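Local coordinates for peptidoglycan synthetase penicillin-binding protein 3 (Bifidobacterium adolescentis, PDB 4YE5) that probably binds penicillin and, like other transpeptidase-family proteins, is thought to cross-link peptidoglycan strands during cell-wall synthesis, at residues 461-473 with 479-491. Residues are numbered along the deposited sequence; the frame is centred on the assembly and turned at random.
Sequences MLNAMESSAEHYN and DGYRMAAKSGTAE
Glu466 meets the edge of the Arg482 guanidinium, their planes 35° apart, in a side-on, two-nitrogen salt bridge. Arg482 NE lies 2.7 Å from Glu466 OE2, and Arg482 NH2 lies 3.0 Å from Glu466 OE1. Glu466 reaches there because CG stands anti to the backbone N (chi1 172°) and the chain runs out extended. The Tyr472 ring carries His471 CD2 over one face, while Ser487 OG comes in obliquely, 3.5 Å from Tyr472 CE2. Between these two ends, helix 461-470 crosses strand 484-491 at 64°; the strand belongs to 484-492, an outermost strand of the five-stranded antiparallel sheet. Small side chains allow the close fit: Ala469 CB lies 4.0 Å from Ala485 CB, and Ala484 CB packs against Leu462 CD1 and Met465 CB. Met465 O takes Ala485 N (3.0 Å) and the helical Ala469 N from opposite faces of its carbonyl plane. Farther along, Lys486 CD runs past Ser468, and Lys486 NZ hydrogen-bonds to Ser287 OG and Leu339 O. Ser287, with Lys290, and Lys486-Ser487-Gly488 are consistent with the SxxK and KSG motifs of penicillin-binding proteins. Chemically, the paired charges hold the helix to the loop leading into the strand, and the shared carbonyl holds it to the first residues of the strand that probably lines this site.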
loop_
_atom_site.group_PDB
_atom_site.type_symbol
_atom_site.label_atom_id
_atom_site.label_comp_id
_atom_site.label_asym_id
_atom_site.label_seq_id
_atom_site.Cartn_x
_atom_site.Cartn_y
_atom_site.Cartn_z
HETATM N N MSE A 461 -16.692 1.705 -25.375
HETATM C CA MSE A 461 -15.241 1.644 -25.190
HETATM C C MSE A 461 -14.796 0.247 -24.715
HETATM O O MSE A 461 -13.753 -0.251 -25.099
HETATM C CB MSE A 461 -14.781 2.710 -24.190
HETATM C CG MSE A 461 -14.865 4.143 -24.702
HETATM SE SE MSE A 461 -13.864 4.358 -26.341
HETATM C CE MSE A 461 -12.107 3.845 -25.716
ATOM N N LEU A 462 -15.599 -0.382 -23.870
ATOM C CA LEU A 462 -15.311 -1.742 -23.423
ATOM C C LEU A 462 -15.328 -2.693 -24.626
ATOM O O LEU A 462 -14.467 -3.573 -24.769
ATOM C CB LEU A 462 -16.380 -2.171 -22.406
ATOM C CG LEU A 462 -16.183 -3.458 -21.617
ATOM C CD1 LEU A 462 -14.937 -3.375 -20.759
ATOM C CD2 LEU A 462 -17.401 -3.704 -20.730
ATOM N N ASN A 463 -16.328 -2.506 -25.482
ATOM C CA ASN A 463 -16.454 -3.245 -26.732
ATOM C C ASN A 463 -15.210 -3.037 -27.633
ATOM O O ASN A 463 -14.653 -3.990 -28.172
ATOM C CB ASN A 463 -17.744 -2.800 -27.433
ATOM C CG ASN A 463 -18.087 -3.643 -28.658
ATOM O OD1 ASN A 463 -17.248 -3.880 -29.526
ATOM N ND2 ASN A 463 -19.340 -4.081 -28.736
ATOM N N ALA A 464 -14.763 -1.795 -27.776
ATOM C CA ALA A 464 -13.561 -1.513 -28.580
ATOM C C ALA A 464 -12.302 -2.089 -27.924
ATOM O O ALA A 464 -11.385 -2.551 -28.622
ATOM C CB ALA A 464 -13.409 -0.004 -28.818
HETATM N N MSE A 465 -12.252 -2.071 -26.590
HETATM C CA MSE A 465 -11.137 -2.687 -25.861
HETATM C C MSE A 465 -11.122 -4.213 -25.984
HETATM O O MSE A 465 -10.060 -4.840 -25.985
HETATM C CB MSE A 465 -11.104 -2.276 -24.377
HETATM C CG MSE A 465 -10.780 -0.804 -24.151
HETATM SE SE MSE A 465 -10.660 -0.405 -22.257
HETATM C CE MSE A 465 -9.056 -1.484 -21.846
ATOM N N GLU A 466 -12.299 -4.811 -26.089
ATOM C CA GLU A 466 -12.361 -6.235 -26.325
ATOM C C GLU A 466 -11.827 -6.558 -27.733
ATOM O O GLU A 466 -11.105 -7.547 -27.918
ATOM C CB GLU A 466 -13.785 -6.788 -26.103
ATOM C CG GLU A 466 -13.911 -8.243 -26.532
ATOM C CD GLU A 466 -15.064 -8.991 -25.866
ATOM O OE1 GLU A 466 -15.933 -8.348 -25.238
ATOM O OE2 GLU A 466 -15.089 -10.235 -25.978
ATOM N N SER A 467 -12.155 -5.719 -28.718
ATOM C CA SER A 467 -11.551 -5.878 -30.046
ATOM C C SER A 467 -10.033 -5.665 -29.956
ATOM O O SER A 467 -9.260 -6.377 -30.600
ATOM C CB SER A 467 -12.173 -4.920 -31.075
ATOM O OG SER A 467 -13.538 -5.239 -31.284
ATOM N N SER A 468 -9.603 -4.710 -29.135
ATOM C CA SER A 468 -8.163 -4.480 -28.944
ATOM C C SER A 468 -7.467 -5.722 -28.339
ATOM O O SER A 468 -6.371 -6.064 -28.750
ATOM C CB SER A 468 -7.899 -3.233 -28.063
ATOM O OG SER A 468 -8.472 -2.052 -28.654
ATOM N N ALA A 469 -8.107 -6.391 -27.375
ATOM C CA ALA A 469 -7.550 -7.629 -26.785
ATOM C C ALA A 469 -7.461 -8.761 -27.822
ATOM O O ALA A 469 -6.466 -9.483 -27.902
ATOM C CB ALA A 469 -8.400 -8.100 -25.594
ATOM N N GLU A 470 -8.512 -8.922 -28.607
ATOM C CA GLU A 470 -8.528 -9.969 -29.626
ATOM C C GLU A 470 -7.419 -9.779 -30.659
ATOM O O GLU A 470 -6.955 -10.739 -31.261
ATOM C CB GLU A 470 -9.886 -10.023 -30.322
ATOM C CG GLU A 470 -10.991 -10.538 -29.425
ATOM C CD GLU A 470 -12.303 -10.678 -30.169
ATOM O OE1 GLU A 470 -12.328 -10.329 -31.369
ATOM O OE2 GLU A 470 -13.301 -11.123 -29.556
ATOM N N HIS A 471 -6.990 -8.540 -30.855
ATOM C CA HIS A 471 -5.860 -8.261 -31.742
ATOM C C HIS A 471 -4.588 -9.054 -31.349
ATOM O O HIS A 471 -3.759 -9.359 -32.205
ATOM C CB HIS A 471 -5.582 -6.750 -31.763
ATOM C CG HIS A 471 -4.615 -6.330 -32.823
ATOM N ND1 HIS A 471 -4.988 -6.143 -34.136
ATOM C CD2 HIS A 471 -3.287 -6.065 -32.766
ATOM C CE1 HIS A 471 -3.933 -5.773 -34.843
ATOM N NE2 HIS A 471 -2.889 -5.716 -34.036
ATOM N N TYR A 472 -4.456 -9.389 -30.065
ATOM C CA TYR A 472 -3.291 -10.119 -29.540
ATOM C C TYR A 472 -3.616 -11.540 -29.066
ATOM O O TYR A 472 -2.830 -12.153 -28.346
ATOM C CB TYR A 472 -2.631 -9.320 -28.391
ATOM C CG TYR A 472 -2.137 -7.973 -28.890
ATOM C CD1 TYR A 472 -1.223 -7.907 -29.928
ATOM C CD2 TYR A 472 -2.621 -6.781 -28.359
ATOM C CE1 TYR A 472 -0.766 -6.704 -30.407
ATOM C CE2 TYR A 472 -2.172 -5.561 -28.838
ATOM C CZ TYR A 472 -1.257 -5.532 -29.867
ATOM O OH TYR A 472 -0.811 -4.338 -30.366
ATOM N N ASN A 473 -4.751 -12.084 -29.489
ATOM C CA ASN A 473 -5.181 -13.347 -28.911
ATOM C C ASN A 473 -4.402 -14.564 -29.405
ATOM O O ASN A 473 -4.659 -15.674 -28.951
ATOM C CB ASN A 473 -6.714 -13.560 -29.006
ATOM C CG ASN A 473 -7.196 -13.791 -30.421
ATOM O OD1 ASN A 473 -6.411 -13.836 -31.355
ATOM N ND2 ASN A 473 -8.517 -13.945 -30.584
ATOM N N ASP A 479 -8.093 -18.993 -21.117
ATOM C CA ASP A 479 -9.047 -19.932 -21.708
ATOM C C ASP A 479 -10.411 -19.866 -21.019
ATOM O O ASP A 479 -10.495 -19.954 -19.792
ATOM C CB ASP A 479 -8.519 -21.363 -21.656
ATOM C CG ASP A 479 -9.439 -22.340 -22.377
ATOM O OD1 ASP A 479 -9.846 -22.017 -23.512
ATOM O OD2 ASP A 479 -9.766 -23.412 -21.814
ATOM N N GLY A 480 -11.456 -19.668 -21.813
ATOM C CA GLY A 480 -12.813 -19.584 -21.302
ATOM C C GLY A 480 -13.275 -18.165 -20.993
ATOM O O GLY A 480 -14.431 -17.949 -20.651
ATOM N N TYR A 481 -12.393 -17.176 -21.106
ATOM C CA TYR A 481 -12.792 -15.833 -20.676
ATOM C C TYR A 481 -12.517 -14.753 -21.704
ATOM O O TYR A 481 -11.436 -14.703 -22.300
ATOM C CB TYR A 481 -12.108 -15.477 -19.345
ATOM C CG TYR A 481 -12.462 -16.457 -18.231
ATOM C CD1 TYR A 481 -11.732 -17.628 -18.048
ATOM C CD2 TYR A 481 -13.533 -16.217 -17.386
ATOM C CE1 TYR A 481 -12.059 -18.533 -17.047
ATOM C CE2 TYR A 481 -13.864 -17.122 -16.376
ATOM C CZ TYR A 481 -13.128 -18.274 -16.216
ATOM O OH TYR A 481 -13.453 -19.169 -15.208
ATOM N N ARG A 482 -13.487 -13.870 -21.886
ATOM C CA ARG A 482 -13.303 -12.701 -22.748
ATOM C C ARG A 482 -12.556 -11.613 -21.990
ATOM O O ARG A 482 -12.815 -11.419 -20.807
ATOM C CB ARG A 482 -14.668 -12.198 -23.220
ATOM C CG ARG A 482 -15.356 -13.186 -24.163
ATOM C CD ARG A 482 -16.841 -12.899 -24.347
ATOM N NE ARG A 482 -17.125 -11.515 -24.716
ATOM C CZ ARG A 482 -18.356 -11.007 -24.760
ATOM N NH1 ARG A 482 -19.408 -11.775 -24.479
ATOM N NH2 ARG A 482 -18.542 -9.741 -25.096
HETATM N N MSE A 483 -11.633 -10.916 -22.666
HETATM C CA MSE A 483 -10.878 -9.814 -22.061
HETATM C C MSE A 483 -11.075 -8.533 -22.844
HETATM O O MSE A 483 -11.228 -8.561 -24.063
HETATM C CB MSE A 483 -9.361 -10.113 -22.048
HETATM C CG MSE A 483 -8.923 -11.153 -20.999
HETATM SE SE MSE A 483 -6.986 -11.476 -21.011
HETATM C CE MSE A 483 -6.906 -12.551 -22.572
ATOM N N ALA A 484 -11.046 -7.408 -22.141
ATOM C CA ALA A 484 -11.022 -6.106 -22.788
ATOM C C ALA A 484 -9.722 -5.486 -22.315
ATOM O O ALA A 484 -9.506 -5.348 -21.107
ATOM C CB ALA A 484 -12.190 -5.256 -22.348
ATOM N N ALA A 485 -8.855 -5.117 -23.249
ATOM C CA ALA A 485 -7.524 -4.685 -22.834
ATOM C C ALA A 485 -6.902 -3.711 -23.801
ATOM O O ALA A 485 -7.314 -3.633 -24.949
ATOM C CB ALA A 485 -6.614 -5.915 -22.692
ATOM N N LYS A 486 -5.872 -3.006 -23.344
ATOM C CA LYS A 486 -5.048 -2.196 -24.232
ATOM C C LYS A 486 -3.585 -2.372 -23.881
ATOM O O LYS A 486 -3.247 -2.513 -22.709
ATOM C CB LYS A 486 -5.408 -0.697 -24.130
ATOM C CG LYS A 486 -6.351 -0.196 -25.232
ATOM C CD LYS A 486 -5.788 -0.312 -26.657
ATOM C CE LYS A 486 -4.747 0.761 -26.916
ATOM N NZ LYS A 486 -3.874 0.474 -28.090
ATOM N N SER A 487 -2.721 -2.322 -24.895
ATOM C CA SER A 487 -1.273 -2.332 -24.695
ATOM C C SER A 487 -0.646 -0.981 -25.013
ATOM O O SER A 487 -1.236 -0.167 -25.733
ATOM C CB SER A 487 -0.630 -3.343 -25.637
ATOM O OG SER A 487 -0.868 -2.953 -26.980
ATOM N N GLY A 488 0.574 -0.762 -24.511
ATOM C CA GLY A 488 1.342 0.421 -24.858
ATOM C C GLY A 488 2.835 0.217 -24.618
ATOM O O GLY A 488 3.239 -0.789 -24.042
ATOM N N THR A 489 3.645 1.166 -25.078
ATOM C CA THR A 489 5.055 1.254 -24.721
ATOM C C THR A 489 5.353 2.724 -24.587
ATOM O O THR A 489 4.609 3.566 -25.110
ATOM C CB THR A 489 6.006 0.680 -25.808
ATOM O OG1 THR A 489 5.862 1.435 -27.010
ATOM C CG2 THR A 489 5.699 -0.793 -26.101
ATOM N N ALA A 490 6.452 3.033 -23.907
ATOM C CA ALA A 490 6.898 4.400 -23.748
ATOM C C ALA A 490 8.372 4.395 -23.404
ATOM O O ALA A 490 8.851 3.480 -22.724
ATOM C CB ALA A 490 6.100 5.085 -22.636
ATOM N N GLU A 491 9.095 5.410 -23.869
ATOM C CA GLU A 491 10.480 5.574 -23.463
ATOM C C GLU A 491 10.559 6.034 -22.006
ATOM O O GLU A 491 9.761 6.868 -21.557
ATOM C CB GLU A 491 11.211 6.570 -24.374
ATOM C CG GLU A 491 12.690 6.664 -24.049
ATOM C CD GLU A 491 13.433 7.646 -24.944
ATOM O OE1 GLU A 491 12.839 8.114 -25.945
ATOM O OE2 GLU A 491 14.608 7.938 -24.643
#